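PDB 3PFD: acyl-CoA dehydrogenase from Mycobacterium thermoresistibile, which probably oxidises saturated acyl-CoA to 2,3-dehydroacyl-CoA, passing the electrons to an acceptor by way of its flavin adenine dinucleotide cofactor, bound here in the reduced form. Local coordinates for residues Ser139-Gly144 / Thr222-Phe227; Asp146-Arg151 / Thr243-Ala248; Ile372-Ile375 / Thr379-Ile382. All coordinates share one frame; numbering follows the deposited sequence.

Contact 1: Ser139-Gly144 / Thr222-Phe227. With FDA (dihydroflavine-adenine dinucleotide), chain B.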
loop_
_atom_site.group_PDB
_atom_site.type_symbol
_atom_site.label_atom_id
_atom_site.label_comp_id
_atom_site.label_asym_id
_atom_site.label_seq_id
_atom_site.Cartn_x
_atom_site.Cartn_y
_atom_site.Cartn_z
ATOM N N SER C 139 12.133 9.910 28.416
ATOM C CA SER C 139 10.786 10.450 28.183
ATOM C C SER C 139 10.073 10.981 29.438
ATOM O O SER C 139 10.277 10.484 30.547
ATOM C CB SER C 139 9.891 9.382 27.532
ATOM O OG SER C 139 10.439 8.844 26.327
ATOM N N GLU C 140 9.198 11.968 29.234
ATOM C CA GLU C 140 8.315 12.489 30.289
ATOM C C GLU C 140 6.948 12.638 29.666
ATOM O O GLU C 140 6.809 12.506 28.441
ATOM C CB GLU C 140 8.819 13.830 30.872
ATOM C CG GLU C 140 10.191 13.703 31.461
ATOM C CD GLU C 140 10.764 14.995 31.988
ATOM O OE1 GLU C 140 10.038 16.009 32.009
ATOM O OE2 GLU C 140 11.949 14.986 32.389
ATOM N N ARG C 141 5.935 12.897 30.489
ATOM C CA ARG C 141 4.567 12.984 29.967
ATOM C C ARG C 141 4.480 14.048 28.883
ATOM O O ARG C 141 3.823 13.835 27.869
ATOM C CB ARG C 141 3.528 13.263 31.062
ATOM C CG ARG C 141 3.217 12.094 31.962
ATOM C CD ARG C 141 2.621 10.879 31.189
ATOM N NE ARG C 141 2.603 9.723 32.066
ATOM C CZ ARG C 141 2.400 8.460 31.707
ATOM N NH1 ARG C 141 2.199 8.130 30.447
ATOM N NH2 ARG C 141 2.419 7.511 32.638
ATOM N N GLU C 142 5.171 15.169 29.090
ATOM C CA GLU C 142 5.121 16.267 28.149
ATOM C C GLU C 142 6.366 16.365 27.258
ATOM O O GLU C 142 6.533 17.308 26.509
ATOM C CB GLU C 142 4.841 17.576 28.898
ATOM C CG GLU C 142 3.578 17.489 29.842
ATOM C CD GLU C 142 2.267 17.172 29.087
ATOM O OE1 GLU C 142 1.474 16.341 29.550
ATOM O OE2 GLU C 142 2.042 17.774 28.011
ATOM N N ALA C 143 7.215 15.350 27.309
ATOM C CA ALA C 143 8.406 15.317 26.466
ATOM C C ALA C 143 8.603 13.921 25.927
ATOM O O ALA C 143 9.305 13.099 26.524
ATOM C CB ALA C 143 9.652 15.803 27.240
ATOM N N GLY C 144 7.944 13.659 24.803
ATOM C CA GLY C 144 8.068 12.376 24.115
ATOM C C GLY C 144 8.928 12.559 22.896
ATOM O O GLY C 144 10.141 12.574 23.004
ATOM N N THR C 222 6.534 -1.217 32.199
ATOM C CA THR C 222 6.641 0.116 31.609
ATOM C C THR C 222 6.145 1.092 32.678
ATOM O O THR C 222 4.927 1.215 32.913
ATOM C CB THR C 222 5.795 0.224 30.317
ATOM O OG1 THR C 222 6.052 -0.907 29.467
ATOM C CG2 THR C 222 6.095 1.528 29.553
ATOM N N THR C 223 7.095 1.760 33.337
ATOM C CA THR C 223 6.814 2.484 34.581
ATOM C C THR C 223 7.159 3.964 34.574
ATOM O O THR C 223 8.006 4.421 33.810
ATOM C CB THR C 223 7.552 1.849 35.810
ATOM O OG1 THR C 223 8.958 2.131 35.748
ATOM C CG2 THR C 223 7.339 0.345 35.851
ATOM N N GLU C 224 6.479 4.705 35.441
ATOM C CA GLU C 224 6.938 6.015 35.838
ATOM C C GLU C 224 8.134 5.879 36.803
ATOM O O GLU C 224 8.343 4.824 37.402
ATOM C CB GLU C 224 5.795 6.819 36.472
ATOM C CG GLU C 224 4.657 7.201 35.515
ATOM C CD GLU C 224 3.420 7.790 36.231
ATOM O OE1 GLU C 224 3.426 7.978 37.480
ATOM O OE2 GLU C 224 2.430 8.077 35.532
ATOM N N LEU C 225 8.931 6.940 36.923
ATOM C CA LEU C 225 10.039 6.983 37.876
ATOM C C LEU C 225 10.006 8.312 38.595
ATOM O O LEU C 225 9.746 9.322 37.967
ATOM C CB LEU C 225 11.389 6.853 37.167
ATOM C CG LEU C 225 11.747 5.603 36.361
ATOM C CD1 LEU C 225 13.138 5.825 35.764
ATOM C CD2 LEU C 225 11.667 4.295 37.175
ATOM N N TYR C 226 10.271 8.319 39.903
ATOM C CA TYR C 226 10.279 9.584 40.648
ATOM C C TYR C 226 11.644 9.880 41.262
ATOM O O TYR C 226 12.296 9.004 41.812
ATOM C CB TYR C 226 9.153 9.655 41.705
ATOM C CG TYR C 226 7.824 9.084 41.219
ATOM C CD1 TYR C 226 7.075 9.725 40.221
ATOM C CD2 TYR C 226 7.339 7.886 41.745
ATOM C CE1 TYR C 226 5.879 9.183 39.759
ATOM C CE2 TYR C 226 6.140 7.338 41.302
ATOM C CZ TYR C 226 5.420 7.988 40.306
ATOM O OH TYR C 226 4.241 7.417 39.875
ATOM N N PHE C 227 12.061 11.133 41.144
ATOM C CA PHE C 227 13.280 11.615 41.776
ATOM C C PHE C 227 12.878 12.739 42.752
ATOM O O PHE C 227 12.341 13.779 42.352
ATOM C CB PHE C 227 14.303 12.073 40.708
ATOM C CG PHE C 227 14.595 11.022 39.645
ATOM C CD1 PHE C 227 15.694 10.185 39.754
ATOM C CD2 PHE C 227 13.749 10.863 38.546
ATOM C CE1 PHE C 227 15.957 9.211 38.775
ATOM C CE2 PHE C 227 14.002 9.884 37.566
ATOM C CZ PHE C 227 15.099 9.060 37.683
HETATM P PA FDA B . 4.068 12.233 20.857
HETATM O O1A FDA B . 5.449 12.806 20.697
HETATM O O2A FDA B . 2.984 13.016 21.556
HETATM O O5B FDA B . 3.551 11.841 19.381
HETATM C C5B FDA B . 2.165 11.777 19.030
HETATM C C4B FDA B . 2.043 11.651 17.504
HETATM O O4B FDA B . 2.508 12.845 16.866
HETATM C C3B FDA B . 2.909 10.516 16.953
HETATM O O3B FDA B . 2.230 9.962 15.817
HETATM C C2B FDA B . 4.164 11.230 16.481
HETATM O O2B FDA B . 4.844 10.530 15.435
HETATM C C1B FDA B . 3.586 12.537 15.989
HETATM N N9A FDA B . 4.590 13.619 15.927
HETATM C C8A FDA B . 5.179 14.227 16.973
HETATM N N7A FDA B . 6.032 15.176 16.514
HETATM C C5A FDA B . 5.983 15.160 15.160
HETATM C C6A FDA B . 6.640 15.896 14.160
HETATM N N6A FDA B . 7.554 16.858 14.497
HETATM N N1A FDA B . 6.354 15.634 12.856
HETATM C C2A FDA B . 5.458 14.670 12.547
HETATM N N3A FDA B . 4.802 13.945 13.481
HETATM C C4A FDA B . 5.058 14.167 14.795
HETATM N N1 FDA B . 11.067 6.249 26.623
HETATM C C2 FDA B . 12.115 6.179 27.500
HETATM O O2 FDA B . 12.690 7.218 27.922
HETATM N N3 FDA B . 12.546 4.976 27.936
HETATM C C4 FDA B . 11.958 3.834 27.512
HETATM O O4 FDA B . 12.397 2.763 27.965
HETATM C C4X FDA B . 10.892 3.871 26.591
HETATM N N5 FDA B . 10.216 2.756 26.246
HETATM C C5X FDA B . 8.935 2.826 25.847
HETATM C C6 FDA B . 8.072 1.728 25.977
HETATM C C7 FDA B . 6.715 1.853 25.627
HETATM C C7M FDA B . 5.784 0.667 25.756
HETATM C C8 FDA B . 6.229 3.049 25.116
HETATM C C8M FDA B . 4.774 3.211 24.715
HETATM C C9 FDA B . 7.083 4.127 24.980
HETATM C C9A FDA B . 8.427 4.027 25.355
HETATM N N10 FDA B . 9.221 5.190 25.446
HETATM C C10 FDA B . 10.451 5.114 26.154
HETATM C "C1'" FDA B . 8.674 6.487 25.042
HETATM C "C2'" FDA B . 8.650 6.650 23.516
HETATM O "O2'" FDA B . 9.962 6.849 22.944
HETATM C "C3'" FDA B . 7.684 7.769 23.189
HETATM O "O3'" FDA B . 6.337 7.252 23.332
HETATM C "C4'" FDA B . 7.890 8.321 21.765
HETATM O "O4'" FDA B . 9.113 9.058 21.690
HETATM C "C5'" FDA B . 6.750 9.233 21.332
HETATM O "O5'" FDA B . 6.467 10.177 22.374
HETATM P P FDA B . 4.946 10.354 22.866
HETATM O O1P FDA B . 4.438 8.997 23.284
HETATM O O2P FDA B . 4.887 11.508 23.839
HETATM O O3P FDA B . 4.157 10.734 21.512
HETATM O O HOH W 1 2.059 10.564 34.836
#
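The guanidinium of R141 takes the carboxylate of E224 at its edge, OE2 lying close to its plane, and it also makes a cation-pi contact with W169. The two flat groups are turned 74° apart, and a single straight bond from R141 NH2 to E224 OE2 (2.9 Å, 165° at the hydrogen) joins them as a salt bridge. The R141 chain bends at chi2 (-61°) to bring its guanidinium there, while E224 runs extended beyond CG. E224 OE2 receives the bond on its anti lone pair, while E224 OE1 accepts from Y226 OH at 2.6 Å. One water completes a second link, accepting from R141 NE at 2.9 Å and donating to E224 OE2 at 2.6 Å. R141 NH2 also pairs with E212. R141 stands in a type I turn, E140 to A143, and E224 in strand 222-233, so the bridge ties the loop after strand 134-137 to the antiparallel sheet of the acyl-CoA dehydrogenase middle domain at its surface. The start of the same loop holds the isoalloxazine: S139 N donates almost straight to FDA O2 (2.8 Å), and FDA N1 donates to S139 OG at 2.7 Å. T222 CG2 packs on the flavin methyl C7M at 3.9 Å.

Contact 2: Asp146-Arg151 / Thr243-Ala248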
loop_
_atom_site.group_PDB
_atom_site.type_symbol
_atom_site.label_atom_id
_atom_site.label_comp_id
_atom_site.label_asym_id
_atom_site.label_seq_id
_atom_site.Cartn_x
_atom_site.Cartn_y
_atom_site.Cartn_z
ATOM N N ASP C 146 9.407 15.363 21.426
ATOM C CA ASP C 146 10.141 16.589 21.803
ATOM C C ASP C 146 10.844 16.363 23.144
ATOM O O ASP C 146 10.485 16.940 24.194
ATOM C CB ASP C 146 9.167 17.767 21.882
ATOM C CG ASP C 146 9.845 19.102 22.145
ATOM O OD1 ASP C 146 11.087 19.165 22.225
ATOM O OD2 ASP C 146 9.121 20.123 22.248
ATOM N N ALA C 147 11.849 15.499 23.101
ATOM C CA ALA C 147 12.502 15.022 24.326
ATOM C C ALA C 147 13.340 16.106 24.966
ATOM O O ALA C 147 13.613 16.055 26.165
ATOM C CB ALA C 147 13.367 13.776 24.027
ATOM N N ALA C 148 13.757 17.080 24.155
ATOM C CA ALA C 148 14.550 18.210 24.642
ATOM C C ALA C 148 13.729 19.169 25.513
ATOM O O ALA C 148 14.290 20.039 26.143
ATOM C CB ALA C 148 15.197 18.971 23.459
ATOM N N SER C 149 12.404 19.018 25.539
ATOM C CA SER C 149 11.574 19.873 26.379
ATOM C C SER C 149 11.352 19.274 27.774
ATOM O O SER C 149 10.473 19.712 28.509
ATOM C CB SER C 149 10.239 20.192 25.679
ATOM O OG SER C 149 9.416 19.046 25.621
ATOM N N MET C 150 12.175 18.290 28.134
ATOM C CA MET C 150 12.069 17.582 29.405
ATOM C C MET C 150 12.233 18.539 30.595
ATOM O O MET C 150 12.886 19.580 30.474
ATOM C CB MET C 150 13.102 16.470 29.474
ATOM C CG MET C 150 14.541 16.971 29.702
ATOM S SD MET C 150 15.781 15.675 29.828
ATOM C CE MET C 150 15.884 15.100 28.125
ATOM N N ARG C 151 11.637 18.175 31.728
ATOM C CA ARG C 151 11.570 19.057 32.901
ATOM C C ARG C 151 12.356 18.571 34.122
ATOM O O ARG C 151 12.731 19.383 34.968
ATOM C CB ARG C 151 10.105 19.344 33.266
ATOM C CG ARG C 151 9.432 20.361 32.325
ATOM C CD ARG C 151 7.960 20.539 32.673
ATOM N NE ARG C 151 7.131 20.854 31.506
ATOM C CZ ARG C 151 5.803 20.731 31.465
ATOM N NH1 ARG C 151 5.130 20.291 32.533
ATOM N NH2 ARG C 151 5.143 21.043 30.354
ATOM N N THR C 243 25.929 17.831 27.584
ATOM C CA THR C 243 26.104 16.989 26.389
ATOM C C THR C 243 25.150 15.788 26.398
ATOM O O THR C 243 25.284 14.891 25.571
ATOM C CB THR C 243 27.572 16.478 26.234
ATOM O OG1 THR C 243 27.938 15.700 27.386
ATOM C CG2 THR C 243 28.534 17.649 26.084
ATOM N N GLY C 244 24.206 15.788 27.351
ATOM C CA GLY C 244 23.274 14.676 27.563
ATOM C C GLY C 244 22.318 14.433 26.405
ATOM O O GLY C 244 22.031 13.296 26.077
ATOM N N PHE C 245 21.839 15.501 25.768
ATOM C CA PHE C 245 20.971 15.321 24.617
ATOM C C PHE C 245 21.738 14.806 23.410
ATOM O O PHE C 245 21.285 13.865 22.754
ATOM C CB PHE C 245 20.187 16.584 24.276
ATOM C CG PHE C 245 18.987 16.314 23.422
ATOM C CD1 PHE C 245 17.876 15.628 23.954
ATOM C CD2 PHE C 245 18.963 16.709 22.087
ATOM C CE1 PHE C 245 16.762 15.354 23.161
ATOM C CE2 PHE C 245 17.866 16.453 21.297
ATOM C CZ PHE C 245 16.756 15.774 21.837
ATOM N N LYS C 246 22.892 15.405 23.131
ATOM C CA LYS C 246 23.830 14.894 22.122
ATOM C C LYS C 246 24.124 13.394 22.308
ATOM O O LYS C 246 24.106 12.635 21.345
ATOM C CB LYS C 246 25.143 15.701 22.134
ATOM N N THR C 247 24.378 12.975 23.546
ATOM C CA THR C 247 24.635 11.563 23.856
ATOM C C THR C 247 23.366 10.702 23.648
ATOM O O THR C 247 23.445 9.555 23.182
ATOM C CB THR C 247 25.203 11.436 25.282
ATOM O OG1 THR C 247 26.491 12.070 25.327
ATOM C CG2 THR C 247 25.368 9.995 25.686
ATOM N N ALA C 248 22.203 11.273 23.958
ATOM C CA ALA C 248 20.911 10.637 23.666
ATOM C C ALA C 248 20.735 10.388 22.168
ATOM O O ALA C 248 20.349 9.296 21.762
ATOM C CB ALA C 248 19.748 11.476 24.214
#
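F245 carries this contact with its ring alone, and what it meets are the methyls and backbone of two successive alanines, A147 and A148. The ring reaches them because CG stands anti to the backbone N of F245 (chi1 -161°), which sends the aromatic group off the first turn of its helix toward the loop. A148 CB sits over one face, 4.0 Å from the centroid of the F245 ring and 17° off the ring normal, a CH-pi contact displaced toward the rim; its nearest ring atom is F245 CZ, 3.9 Å from A148 CB. A147 CB comes from another direction, lying near the ring plane at the edge, 3.8 Å from F245 CE1. The same F245 CE1 also approaches the backbone, 3.6 Å from A148 N, so the corner of the ring at CE1 and CZ fits against both alanines at once. No hydrogen bond crosses between 146-151 and 243-248; the contact is apolar.

The alanines lie in a short 3-10 turn, 147-148. D146 O holds it, accepting from S149 N at 3.1 Å and from S149 OG at 2.8 Å. D146 is also hydrogen-bonded to the second subunit, its N to Q283 OE1 and its OD2 to F284 N of that subunit.

The contact thus joins the loop between strands 134-137 and 153-157 of the middle domain to the start of helix 244-253 in the C-terminal family region. Strand 194-200 lies alongside: its I194 touches both F245 and M150, and M150 also reaches M182 and V184 of strand 178-184, while A147 packs on L138.

Contact 3: Ile372-Ile375 / Thr379-Ile382. With FDA (dihydroflavine-adenine dinucleotide), chain B.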
loop_
_atom_site.group_PDB
_atom_site.type_symbol
_atom_site.label_atom_id
_atom_site.label_comp_id
_atom_site.label_asym_id
_atom_site.label_seq_id
_atom_site.Cartn_x
_atom_site.Cartn_y
_atom_site.Cartn_z
ATOM N N ILE C 372 4.229 -1.776 18.800
ATOM C CA ILE C 372 5.141 -0.923 19.574
ATOM C C ILE C 372 6.394 -0.547 18.790
ATOM O O ILE C 372 6.966 0.517 19.030
ATOM C CB ILE C 372 5.549 -1.528 20.976
ATOM C CG1 ILE C 372 6.232 -0.482 21.872
ATOM C CG2 ILE C 372 6.502 -2.703 20.803
ATOM C CD1 ILE C 372 5.376 0.797 22.178
ATOM N N THR C 373 6.832 -1.407 17.869
ATOM C CA THR C 373 8.092 -1.169 17.172
ATOM C C THR C 373 8.056 0.085 16.282
ATOM O O THR C 373 9.102 0.681 16.014
ATOM C CB THR C 373 8.591 -2.408 16.386
ATOM O OG1 THR C 373 7.690 -2.678 15.312
ATOM C CG2 THR C 373 8.653 -3.644 17.308
ATOM N N GLN C 374 6.855 0.468 15.839
ATOM C CA GLN C 374 6.641 1.702 15.049
ATOM C C GLN C 374 6.639 2.954 15.932
ATOM O O GLN C 374 6.675 4.102 15.421
ATOM C CB GLN C 374 5.308 1.622 14.284
ATOM C CG GLN C 374 5.251 0.500 13.269
ATOM C CD GLN C 374 3.906 0.411 12.564
ATOM O OE1 GLN C 374 2.873 0.167 13.202
ATOM N NE2 GLN C 374 3.913 0.622 11.238
ATOM N N ILE C 375 6.623 2.743 17.255
ATOM C CA ILE C 375 6.395 3.850 18.201
ATOM C C ILE C 375 7.622 4.181 19.030
ATOM O O ILE C 375 8.022 5.349 19.064
ATOM C CB ILE C 375 5.158 3.620 19.127
ATOM C CG1 ILE C 375 3.891 3.443 18.303
ATOM C CG2 ILE C 375 4.997 4.771 20.203
ATOM C CD1 ILE C 375 2.694 3.041 19.114
ATOM N N THR C 379 9.180 7.524 17.081
ATOM C CA THR C 379 8.049 7.073 16.269
ATOM C C THR C 379 8.502 7.032 14.815
ATOM O O THR C 379 9.467 7.701 14.472
ATOM C CB THR C 379 6.856 8.000 16.350
ATOM O OG1 THR C 379 7.197 9.256 15.756
ATOM C CG2 THR C 379 6.378 8.184 17.832
ATOM N N ASN C 380 7.813 6.261 13.978
ATOM C CA ASN C 380 8.164 6.225 12.558
ATOM C C ASN C 380 8.020 7.560 11.846
ATOM O O ASN C 380 8.697 7.746 10.864
ATOM C CB ASN C 380 7.466 5.070 11.813
ATOM C CG ASN C 380 8.058 3.714 12.206
ATOM O OD1 ASN C 380 8.937 3.665 13.038
ATOM N ND2 ASN C 380 7.564 2.617 11.618
ATOM N N GLN C 381 7.171 8.478 12.337
ATOM C CA GLN C 381 7.120 9.859 11.767
ATOM C C GLN C 381 8.448 10.607 12.020
ATOM O O GLN C 381 8.986 11.257 11.137
ATOM C CB GLN C 381 5.937 10.660 12.359
ATOM C CG GLN C 381 4.538 10.158 11.898
ATOM C CD GLN C 381 4.273 8.722 12.362
ATOM O OE1 GLN C 381 4.412 8.426 13.551
ATOM N NE2 GLN C 381 3.947 7.813 11.417
ATOM N N ILE C 382 8.938 10.535 13.245
ATOM C CA ILE C 382 10.245 11.093 13.617
ATOM C C ILE C 382 11.366 10.414 12.786
ATOM O O ILE C 382 12.291 11.083 12.361
ATOM C CB ILE C 382 10.474 10.943 15.138
ATOM C CG1 ILE C 382 9.556 11.913 15.928
ATOM C CG2 ILE C 382 11.975 11.174 15.548
ATOM C CD1 ILE C 382 9.595 13.422 15.463
HETATM P PA FDA B . 4.068 12.233 20.857
HETATM O O1A FDA B . 5.449 12.806 20.697
HETATM O O2A FDA B . 2.984 13.016 21.556
HETATM O O5B FDA B . 3.551 11.841 19.381
HETATM C C5B FDA B . 2.165 11.777 19.030
HETATM C C4B FDA B . 2.043 11.651 17.504
HETATM O O4B FDA B . 2.508 12.845 16.866
HETATM C C3B FDA B . 2.909 10.516 16.953
HETATM O O3B FDA B . 2.230 9.962 15.817
HETATM C C2B FDA B . 4.164 11.230 16.481
HETATM O O2B FDA B . 4.844 10.530 15.435
HETATM C C1B FDA B . 3.586 12.537 15.989
HETATM N N9A FDA B . 4.590 13.619 15.927
HETATM C C8A FDA B . 5.179 14.227 16.973
HETATM N N7A FDA B . 6.032 15.176 16.514
HETATM C C5A FDA B . 5.983 15.160 15.160
HETATM C C6A FDA B . 6.640 15.896 14.160
HETATM N N6A FDA B . 7.554 16.858 14.497
HETATM N N1A FDA B . 6.354 15.634 12.856
HETATM C C2A FDA B . 5.458 14.670 12.547
HETATM N N3A FDA B . 4.802 13.945 13.481
HETATM C C4A FDA B . 5.058 14.167 14.795
HETATM N N1 FDA B . 11.067 6.249 26.623
HETATM C C2 FDA B . 12.115 6.179 27.500
HETATM O O2 FDA B . 12.690 7.218 27.922
HETATM N N3 FDA B . 12.546 4.976 27.936
HETATM C C4 FDA B . 11.958 3.834 27.512
HETATM O O4 FDA B . 12.397 2.763 27.965
HETATM C C4X FDA B . 10.892 3.871 26.591
HETATM N N5 FDA B . 10.216 2.756 26.246
HETATM C C5X FDA B . 8.935 2.826 25.847
HETATM C C6 FDA B . 8.072 1.728 25.977
HETATM C C7 FDA B . 6.715 1.853 25.627
HETATM C C7M FDA B . 5.784 0.667 25.756
HETATM C C8 FDA B . 6.229 3.049 25.116
HETATM C C8M FDA B . 4.774 3.211 24.715
HETATM C C9 FDA B . 7.083 4.127 24.980
HETATM C C9A FDA B . 8.427 4.027 25.355
HETATM N N10 FDA B . 9.221 5.190 25.446
HETATM C C10 FDA B . 10.451 5.114 26.154
HETATM C "C1'" FDA B . 8.674 6.487 25.042
HETATM C "C2'" FDA B . 8.650 6.650 23.516
HETATM O "O2'" FDA B . 9.962 6.849 22.944
HETATM C "C3'" FDA B . 7.684 7.769 23.189
HETATM O "O3'" FDA B . 6.337 7.252 23.332
HETATM C "C4'" FDA B . 7.890 8.321 21.765
HETATM O "O4'" FDA B . 9.113 9.058 21.690
HETATM C "C5'" FDA B . 6.750 9.233 21.332
HETATM O "O5'" FDA B . 6.467 10.177 22.374
HETATM P P FDA B . 4.946 10.354 22.866
HETATM O O1P FDA B . 4.438 8.997 23.284
HETATM O O2P FDA B . 4.887 11.508 23.839
HETATM O O3P FDA B . 4.157 10.734 21.512
#
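With CG of N380 anti to its own carbonyl carbon (chi1 -72°), its amide swings toward Q374, whose chain runs extended beyond CG, and the two amides end 83° apart. N380 ND2 lies beside the aliphatic part of Q374, 3.5 Å from its CG. The amides are held from outside: D339 OD1 accepts from both N380 ND2 and Q374 NE2, K334 binds N380 OD1, and K371 binds Q374 OE1. The direct bond across the contact is from the backbone, N380 N to Q374 O at 2.8 Å. The donor is tilted 22° from the carbonyl plane, and T379 CA adds a CA-H...O contact to the same Q374 O at 3.4 Å.

The hydrogen bond and the CA-H...O contact span the short connection between helices 363-373 and 380-391 in the buried part of the C-terminal helical domain, and T379 is the N-cap of the second helix. T379 OG1, placed between backbone N and carbonyl carbon, accepts a weak capping bond from I382 N (3.3 Å) and donates to FDA O2B at 2.7 Å. FDA O2B in turn donates to Q381 OE1 at 2.9 Å, so the ribose 2'-hydroxyl is gripped as acceptor and as donor by the N-cap T379 and by Q381 in the first turn. Q350 of the second subunit donates through NE2 to both Q381 OE1 and Q374 O, drawing the neighbouring chain into the site. Toward the flavin end, I372 CD1 packs against the dimethylbenzene methyl C8M at 3.6 Å.

In the fold
Contacts 1 and 3 share one FDA: contact 1 meets the flavin and, at G144, the linker; contact 3 meets the adenosine ribose and, at I372, the flavin methyls. Their centres are 18 Å apart and their nearest atoms about 7 Å. Contact 2 adjoins contact 1, centres 13 Å apart, and touches it, with E140 OE1 2.7 Å from R151 N, probably hydrogen-bonded. It approaches the cofactor less closely, the A147 side chain being about 7 Å away. Contacts 2 and 3 do not touch. All three meet the second subunit: its Q283 binds G144 and D146, its Q350 binds Q374 and Q381, so the cofactor site is built between subunits.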